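Local coordinates for acylneuraminate lyase (Mycoplasma synoviae, PDB 4N4P), which belongs to the dihydrodipicolinate synthetase family, folds as a TIM barrel and assembles from four chains, at residues E194-M202 with A219-E227; Q255-H264 with D280-T291. All coordinates share one frame; numbering follows the deposited sequence.

Contact 1: residues E194-M202 with A219-E227; sequences EALAMGLTM and ANAIIKAWE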
# COMPACT_ATOMS: atom_id res chain seq x y z
N GLU A 194 19.32 -10.24 0.68
CA GLU A 194 19.83 -8.98 1.24
C GLU A 194 19.76 -8.90 2.77
O GLU A 194 20.21 -7.92 3.38
CB GLU A 194 19.08 -7.81 0.62
CG GLU A 194 19.28 -7.72 -0.88
CD GLU A 194 18.19 -6.90 -1.57
OE1 GLU A 194 17.04 -6.84 -1.06
OE2 GLU A 194 18.51 -6.30 -2.63
N ALA A 195 19.20 -9.92 3.40
CA ALA A 195 19.05 -9.88 4.85
C ALA A 195 19.62 -11.11 5.49
O ALA A 195 19.20 -11.50 6.60
CB ALA A 195 17.59 -9.71 5.22
N LEU A 196 20.59 -11.73 4.81
CA LEU A 196 21.18 -12.99 5.26
C LEU A 196 21.57 -12.96 6.74
O LEU A 196 21.17 -13.85 7.53
CB LEU A 196 22.40 -13.34 4.38
CG LEU A 196 22.84 -14.82 4.41
CD1 LEU A 196 23.71 -15.15 3.19
CD2 LEU A 196 23.61 -15.19 5.66
N ALA A 197 22.35 -11.95 7.11
CA ALA A 197 22.87 -11.84 8.47
C ALA A 197 21.75 -11.58 9.47
O ALA A 197 21.80 -12.05 10.61
CB ALA A 197 23.93 -10.76 8.56
N MET A 198 20.73 -10.86 9.05
CA MET A 198 19.59 -10.65 9.92
C MET A 198 18.83 -11.98 10.13
O MET A 198 18.39 -12.28 11.25
CB MET A 198 18.75 -9.48 9.40
CG MET A 198 19.41 -8.07 9.75
SD MET A 198 18.41 -6.88 8.96
CE MET A 198 19.48 -5.42 8.98
N GLY A 199 18.71 -12.77 9.05
CA GLY A 199 18.13 -14.11 9.13
C GLY A 199 18.92 -15.00 10.10
O GLY A 199 18.34 -15.66 10.98
N LEU A 200 20.25 -15.05 9.94
CA LEU A 200 21.09 -15.83 10.87
C LEU A 200 20.86 -15.42 12.32
O LEU A 200 20.76 -16.27 13.20
CB LEU A 200 22.57 -15.60 10.58
CG LEU A 200 23.19 -16.28 9.35
CD1 LEU A 200 24.49 -15.57 9.11
CD2 LEU A 200 23.40 -17.80 9.55
N THR A 201 20.82 -14.12 12.54
CA THR A 201 20.64 -13.56 13.89
C THR A 201 19.34 -14.04 14.55
O THR A 201 19.29 -14.22 15.75
CB THR A 201 20.75 -12.03 13.86
OG1 THR A 201 22.07 -11.69 13.40
CG2 THR A 201 20.55 -11.45 15.28
N MET A 202 18.30 -14.28 13.75
CA MET A 202 17.07 -14.80 14.32
C MET A 202 16.91 -16.34 14.17
O MET A 202 15.82 -16.89 14.41
CB MET A 202 15.85 -14.01 13.82
CG MET A 202 14.70 -13.96 14.87
SD MET A 202 15.22 -13.69 16.59
CE MET A 202 16.29 -12.23 16.54
N ALA A 219 28.52 -14.82 0.21
CA ALA A 219 27.47 -15.15 1.20
C ALA A 219 28.04 -16.01 2.34
O ALA A 219 27.76 -15.76 3.55
CB ALA A 219 26.28 -15.85 0.51
N ASN A 220 28.86 -17.00 1.98
CA ASN A 220 29.53 -17.81 2.99
C ASN A 220 30.44 -16.98 3.87
O ASN A 220 30.55 -17.28 5.05
CB ASN A 220 30.34 -18.97 2.36
CG ASN A 220 29.48 -20.18 2.09
OD1 ASN A 220 29.61 -20.85 1.03
ND2 ASN A 220 28.61 -20.49 3.02
N ALA A 221 31.03 -15.92 3.32
CA ALA A 221 31.91 -15.09 4.11
C ALA A 221 31.11 -14.47 5.25
O ALA A 221 31.62 -14.35 6.38
CB ALA A 221 32.61 -14.01 3.25
N ILE A 222 29.88 -14.09 4.96
CA ILE A 222 28.99 -13.50 5.99
C ILE A 222 28.67 -14.55 7.06
O ILE A 222 28.79 -14.29 8.26
CB ILE A 222 27.69 -12.94 5.38
CG1 ILE A 222 27.99 -11.73 4.48
CG2 ILE A 222 26.72 -12.50 6.48
CD1 ILE A 222 26.84 -11.45 3.53
N ILE A 223 28.30 -15.74 6.62
CA ILE A 223 27.96 -16.81 7.56
C ILE A 223 29.17 -17.13 8.45
O ILE A 223 29.03 -17.24 9.68
CB ILE A 223 27.51 -18.09 6.83
CG1 ILE A 223 26.20 -17.81 6.07
CG2 ILE A 223 27.34 -19.26 7.86
CD1 ILE A 223 25.73 -18.92 5.13
N LYS A 224 30.33 -17.26 7.84
CA LYS A 224 31.55 -17.60 8.62
C LYS A 224 31.89 -16.50 9.62
O LYS A 224 32.22 -16.78 10.78
CB LYS A 224 32.74 -17.93 7.71
CG LYS A 224 32.51 -19.18 6.83
CD LYS A 224 31.99 -20.43 7.61
CE LYS A 224 33.13 -21.24 8.19
NZ LYS A 224 32.81 -22.71 8.32
N ALA A 225 31.78 -15.24 9.19
CA ALA A 225 32.01 -14.11 10.11
C ALA A 225 31.01 -14.10 11.26
O ALA A 225 31.37 -13.83 12.42
CB ALA A 225 31.98 -12.74 9.33
N TRP A 226 29.75 -14.41 10.95
CA TRP A 226 28.70 -14.46 11.95
C TRP A 226 28.99 -15.57 12.94
O TRP A 226 28.95 -15.32 14.14
CB TRP A 226 27.32 -14.66 11.28
CG TRP A 226 26.20 -14.57 12.24
CD1 TRP A 226 25.56 -13.43 12.69
CD2 TRP A 226 25.59 -15.66 12.92
NE1 TRP A 226 24.57 -13.77 13.58
CE2 TRP A 226 24.56 -15.13 13.73
CE3 TRP A 226 25.79 -17.05 12.88
CZ2 TRP A 226 23.76 -15.94 14.54
CZ3 TRP A 226 24.98 -17.86 13.68
CH2 TRP A 226 23.97 -17.29 14.50
N GLU A 227 29.32 -16.77 12.45
CA GLU A 227 29.65 -17.90 13.35
C GLU A 227 30.88 -17.59 14.21
O GLU A 227 30.97 -18.06 15.35
CB GLU A 227 29.87 -19.20 12.56
CG GLU A 227 28.60 -19.69 11.88
CD GLU A 227 28.84 -20.88 10.98
OE1 GLU A 227 30.01 -21.11 10.61
OE2 GLU A 227 27.86 -21.57 10.62

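Contact 2: residues Q255-H264 with D280-T291; sequences QSLKAIMRLH and DEEIKKHAEFIT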
# COMPACT_ATOMS: atom_id res chain seq x y z
N GLN A 255 19.07 -12.92 -16.60
CA GLN A 255 19.98 -12.62 -17.72
C GLN A 255 21.40 -12.41 -17.20
O GLN A 255 22.36 -12.86 -17.82
CB GLN A 255 19.55 -11.37 -18.48
CG GLN A 255 18.14 -11.46 -19.12
CD GLN A 255 17.06 -10.87 -18.22
OE1 GLN A 255 17.10 -11.05 -17.01
NE2 GLN A 255 16.09 -10.15 -18.83
N SER A 256 21.51 -11.71 -16.06
CA SER A 256 22.80 -11.40 -15.47
C SER A 256 23.46 -12.65 -14.89
O SER A 256 24.67 -12.88 -15.09
CB SER A 256 22.64 -10.36 -14.36
OG SER A 256 22.20 -9.13 -14.91
N LEU A 257 22.68 -13.43 -14.15
CA LEU A 257 23.23 -14.70 -13.61
C LEU A 257 23.73 -15.59 -14.75
O LEU A 257 24.83 -16.15 -14.68
CB LEU A 257 22.19 -15.44 -12.76
CG LEU A 257 21.75 -14.75 -11.46
CD1 LEU A 257 20.58 -15.56 -10.80
CD2 LEU A 257 22.92 -14.63 -10.51
N LYS A 258 22.92 -15.73 -15.79
CA LYS A 258 23.31 -16.60 -16.91
C LYS A 258 24.55 -16.07 -17.61
O LYS A 258 25.47 -16.83 -17.89
CB LYS A 258 22.13 -16.80 -17.87
CG LYS A 258 21.11 -17.83 -17.32
CD LYS A 258 19.83 -17.87 -18.13
CE LYS A 258 18.84 -18.86 -17.48
NZ LYS A 258 17.61 -19.17 -18.35
N ALA A 259 24.61 -14.76 -17.81
CA ALA A 259 25.78 -14.13 -18.44
C ALA A 259 27.06 -14.33 -17.64
O ALA A 259 28.15 -14.56 -18.20
CB ALA A 259 25.53 -12.64 -18.67
N ILE A 260 26.93 -14.23 -16.31
CA ILE A 260 28.09 -14.46 -15.43
C ILE A 260 28.56 -15.90 -15.56
O ILE A 260 29.75 -16.16 -15.70
CB ILE A 260 27.79 -14.04 -13.98
CG1 ILE A 260 27.62 -12.51 -13.94
CG2 ILE A 260 28.93 -14.51 -13.03
CD1 ILE A 260 26.95 -11.98 -12.63
N MET A 261 27.62 -16.83 -15.53
CA MET A 261 27.97 -18.23 -15.74
C MET A 261 28.65 -18.44 -17.08
O MET A 261 29.71 -19.07 -17.12
CB MET A 261 26.76 -19.14 -15.56
CG MET A 261 26.32 -19.19 -14.12
SD MET A 261 25.04 -20.44 -13.95
CE MET A 261 24.44 -20.14 -12.27
N ARG A 262 28.06 -17.89 -18.16
CA ARG A 262 28.68 -18.02 -19.50
C ARG A 262 30.10 -17.48 -19.53
O ARG A 262 30.99 -18.09 -20.13
CB ARG A 262 27.84 -17.31 -20.56
CG ARG A 262 26.49 -17.97 -20.81
CD ARG A 262 25.92 -17.51 -22.15
NE ARG A 262 25.83 -16.05 -22.25
CZ ARG A 262 24.81 -15.32 -21.78
NH1 ARG A 262 23.80 -15.89 -21.11
NH2 ARG A 262 24.84 -14.00 -21.94
N LEU A 263 30.30 -16.33 -18.89
CA LEU A 263 31.63 -15.71 -18.74
C LEU A 263 32.62 -16.66 -18.05
O LEU A 263 33.82 -16.60 -18.31
CB LEU A 263 31.54 -14.40 -17.96
CG LEU A 263 32.83 -13.61 -17.69
CD1 LEU A 263 33.42 -13.12 -19.02
CD2 LEU A 263 32.54 -12.43 -16.72
N HIS A 264 32.11 -17.53 -17.18
CA HIS A 264 32.96 -18.51 -16.48
C HIS A 264 33.02 -19.86 -17.22
O HIS A 264 33.41 -20.88 -16.62
CB HIS A 264 32.48 -18.70 -15.05
CG HIS A 264 32.78 -17.53 -14.17
ND1 HIS A 264 32.05 -16.36 -14.20
CD2 HIS A 264 33.77 -17.34 -13.27
CE1 HIS A 264 32.57 -15.50 -13.34
NE2 HIS A 264 33.61 -16.07 -12.76
N ASP A 280 24.46 -9.07 -26.73
CA ASP A 280 25.45 -9.94 -26.10
C ASP A 280 26.61 -9.15 -25.47
O ASP A 280 27.08 -9.48 -24.39
CB ASP A 280 25.96 -11.04 -27.05
CG ASP A 280 25.25 -12.39 -26.84
OD1 ASP A 280 24.59 -12.59 -25.78
OD2 ASP A 280 25.34 -13.25 -27.75
N GLU A 281 27.03 -8.08 -26.13
CA GLU A 281 28.15 -7.30 -25.59
C GLU A 281 27.75 -6.53 -24.34
O GLU A 281 28.53 -6.49 -23.38
CB GLU A 281 28.77 -6.37 -26.64
CG GLU A 281 29.69 -7.07 -27.65
CD GLU A 281 30.70 -8.02 -27.01
OE1 GLU A 281 30.59 -9.25 -27.24
OE2 GLU A 281 31.59 -7.54 -26.26
N GLU A 282 26.55 -5.95 -24.34
CA GLU A 282 26.03 -5.22 -23.19
C GLU A 282 25.97 -6.12 -21.93
O GLU A 282 26.43 -5.73 -20.84
CB GLU A 282 24.64 -4.64 -23.49
CG GLU A 282 24.09 -3.78 -22.35
CD GLU A 282 22.60 -3.39 -22.49
OE1 GLU A 282 22.02 -3.55 -23.58
OE2 GLU A 282 22.01 -2.95 -21.48
N ILE A 283 25.41 -7.31 -22.08
CA ILE A 283 25.22 -8.16 -20.90
C ILE A 283 26.56 -8.79 -20.51
O ILE A 283 26.78 -9.08 -19.34
CB ILE A 283 24.08 -9.22 -21.13
CG1 ILE A 283 23.58 -9.80 -19.79
CG2 ILE A 283 24.53 -10.32 -22.14
CD1 ILE A 283 22.99 -8.74 -18.83
N LYS A 284 27.45 -9.01 -21.49
CA LYS A 284 28.80 -9.51 -21.19
C LYS A 284 29.60 -8.53 -20.34
O LYS A 284 30.29 -8.92 -19.38
CB LYS A 284 29.61 -9.85 -22.47
CG LYS A 284 30.97 -10.47 -22.17
CD LYS A 284 31.93 -10.33 -23.33
CE LYS A 284 33.30 -10.85 -22.94
NZ LYS A 284 33.37 -12.35 -23.02
N LYS A 285 29.51 -7.24 -20.68
CA LYS A 285 30.23 -6.25 -19.91
C LYS A 285 29.68 -6.13 -18.49
O LYS A 285 30.44 -5.92 -17.55
CB LYS A 285 30.22 -4.90 -20.62
CG LYS A 285 31.02 -4.98 -21.92
CD LYS A 285 31.11 -3.64 -22.63
CE LYS A 285 31.82 -3.86 -23.96
NZ LYS A 285 31.70 -2.67 -24.78
N HIS A 286 28.36 -6.22 -18.37
CA HIS A 286 27.72 -6.32 -17.08
C HIS A 286 28.27 -7.51 -16.29
O HIS A 286 28.64 -7.37 -15.13
CB HIS A 286 26.21 -6.43 -17.24
CG HIS A 286 25.48 -6.47 -15.94
ND1 HIS A 286 25.55 -5.45 -15.02
CD2 HIS A 286 24.66 -7.40 -15.40
CE1 HIS A 286 24.80 -5.74 -13.97
NE2 HIS A 286 24.24 -6.92 -14.18
N ALA A 287 28.36 -8.68 -16.94
CA ALA A 287 28.92 -9.86 -16.27
C ALA A 287 30.34 -9.66 -15.82
O ALA A 287 30.69 -10.04 -14.70
CB ALA A 287 28.79 -11.10 -17.15
N GLU A 288 31.18 -9.04 -16.66
CA GLU A 288 32.56 -8.74 -16.28
C GLU A 288 32.63 -7.76 -15.14
O GLU A 288 33.39 -7.97 -14.23
CB GLU A 288 33.34 -8.13 -17.44
CG GLU A 288 33.54 -9.07 -18.60
CD GLU A 288 34.29 -8.35 -19.71
OE1 GLU A 288 33.67 -7.54 -20.42
OE2 GLU A 288 35.49 -8.57 -19.85
N PHE A 289 31.84 -6.70 -15.22
CA PHE A 289 31.75 -5.69 -14.13
C PHE A 289 31.46 -6.36 -12.78
O PHE A 289 32.19 -6.15 -11.80
CB PHE A 289 30.69 -4.62 -14.47
CG PHE A 289 30.20 -3.81 -13.28
CD1 PHE A 289 31.05 -2.96 -12.58
CD2 PHE A 289 28.86 -3.88 -12.89
CE1 PHE A 289 30.60 -2.25 -11.46
CE2 PHE A 289 28.38 -3.14 -11.80
CZ PHE A 289 29.26 -2.32 -11.08
N ILE A 290 30.39 -7.15 -12.73
CA ILE A 290 30.07 -7.88 -11.47
C ILE A 290 31.20 -8.81 -11.02
O ILE A 290 31.57 -8.82 -9.84
CB ILE A 290 28.77 -8.67 -11.60
CG1 ILE A 290 27.57 -7.74 -11.93
CG2 ILE A 290 28.50 -9.57 -10.29
CD1 ILE A 290 27.22 -6.69 -10.84
N THR A 291 31.68 -9.62 -11.95
CA THR A 291 32.75 -10.60 -11.68
C THR A 291 34.01 -9.95 -11.12
O THR A 291 34.55 -10.39 -10.09
CB THR A 291 33.07 -11.44 -12.96
OG1 THR A 291 31.93 -12.21 -13.32
CG2 THR A 291 34.24 -12.37 -12.73

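Contact 1: residues E194-M202 with A219-E227
L200 lies against W226 at the tight end of this helix pair. Its CB stands over the centre of the five-membered ring, 3.8 Å from the centroid and 14° off the ring normal, a CH-pi contact with one face of the indole. Beyond it, L200 CD1 runs on to W226 CB at 3.7 Å, the two side chains sliding past each other in opposite directions. With CG anti to the backbone N (chi1 -174°), the indole reaches across to helix 196-201. At the pyrrole nitrogen the ring gains a polar anchor: W226 NE1 donates to T201 OG1 over 3.3 Å, a bent bond whose acceptor lies tilted out of the ring plane. The hydroxyl also bonds A197 O at 2.8 Å, on the face of the carbonyl opposite the one T201 N approaches, and meets T201 OG1 of a second subunit in a further hydrogen bond.

Toward A219 the contact is purely apolar. L196 forks between two partners, CD1 meeting A219 CB at 3.8 Å and CD2 reaching I223 CG1 at 3.7 Å, while A197 CB touches I222 CG2. All of these residues are buried, and L237 of helix 231-248 and L10 of strand 9-12 touch I222 and I223 respectively. The tight end is also the one nearest solvent: W226, though packed on L200, is partly exposed and carries K231 of the second subunit in a cation-pi contact, and K224 and E227 are exposed farther round helix 212-227. Segments 196-201 and 219-227 belong to the helices that follow strands 187-190 and 206-209, neighbours in the barrel, and run side by side in the same general sense, with axes 36° apart, as in successive beta-alpha units of a TIM barrel.

Contact 2: residues Q255-H264 with D280-T291
A287 O is gripped twice by T291, whose N and OG1 approach from opposite faces of the carbonyl, OG1 at 2.9 Å; L263 CD2 rests against the same oxygen and, tip to tip, against T291 OG1 at 3.5 Å. L263 is a knob in a hole formed by K284, A287, E288 and T291. The exchange is mutual, since I283 sits among Q255, S256, A259 and R262, its CG1 3.6 Å from A259 CB and its CG2 at the guanidinium edge of R262. With chi1 -162°, CG1 lies anti to the backbone N and points at the alanine. Small A259 and A287 let the axes come within 8.4 Å at a steep 77°. At the helix end H264 turns back, ND1 bonding I260 O at 2.8 Å nearly straight and in the ring plane, though above the carbonyl plane, while its CE1 touches T291. S256 OG lies at the edge of the H286 ring, 3.1 Å from NE2; the clear bonds of the two atoms go to G252 O and L248 O respectively. I260 CD1 meets I290 CG2 at 3.7 Å, and both isoleucines lean on helix 231-248, while I260 and L257 also touch helix 212-227 and M261 packs on helix 26-39.

The two contacts follow one another along the chain, contact 1 closing at residue 227 before contact 2 opens at 255. Their centres lie 26 Å apart and their nearest atoms about 12 Å, so they do not touch. What joins them is helix 231-248, which lies between them in sequence and packs against residues of both; helix 212-227 supplies one side of contact 1 and also meets helix 253-263 of contact 2. Contact 1 belongs to the last helices of the barrel, whereas contact 2 pairs helices added after the eighth beta-alpha unit. Together they illustrate how a TIM barrel can carry a C-terminal helical extension on its outer surface.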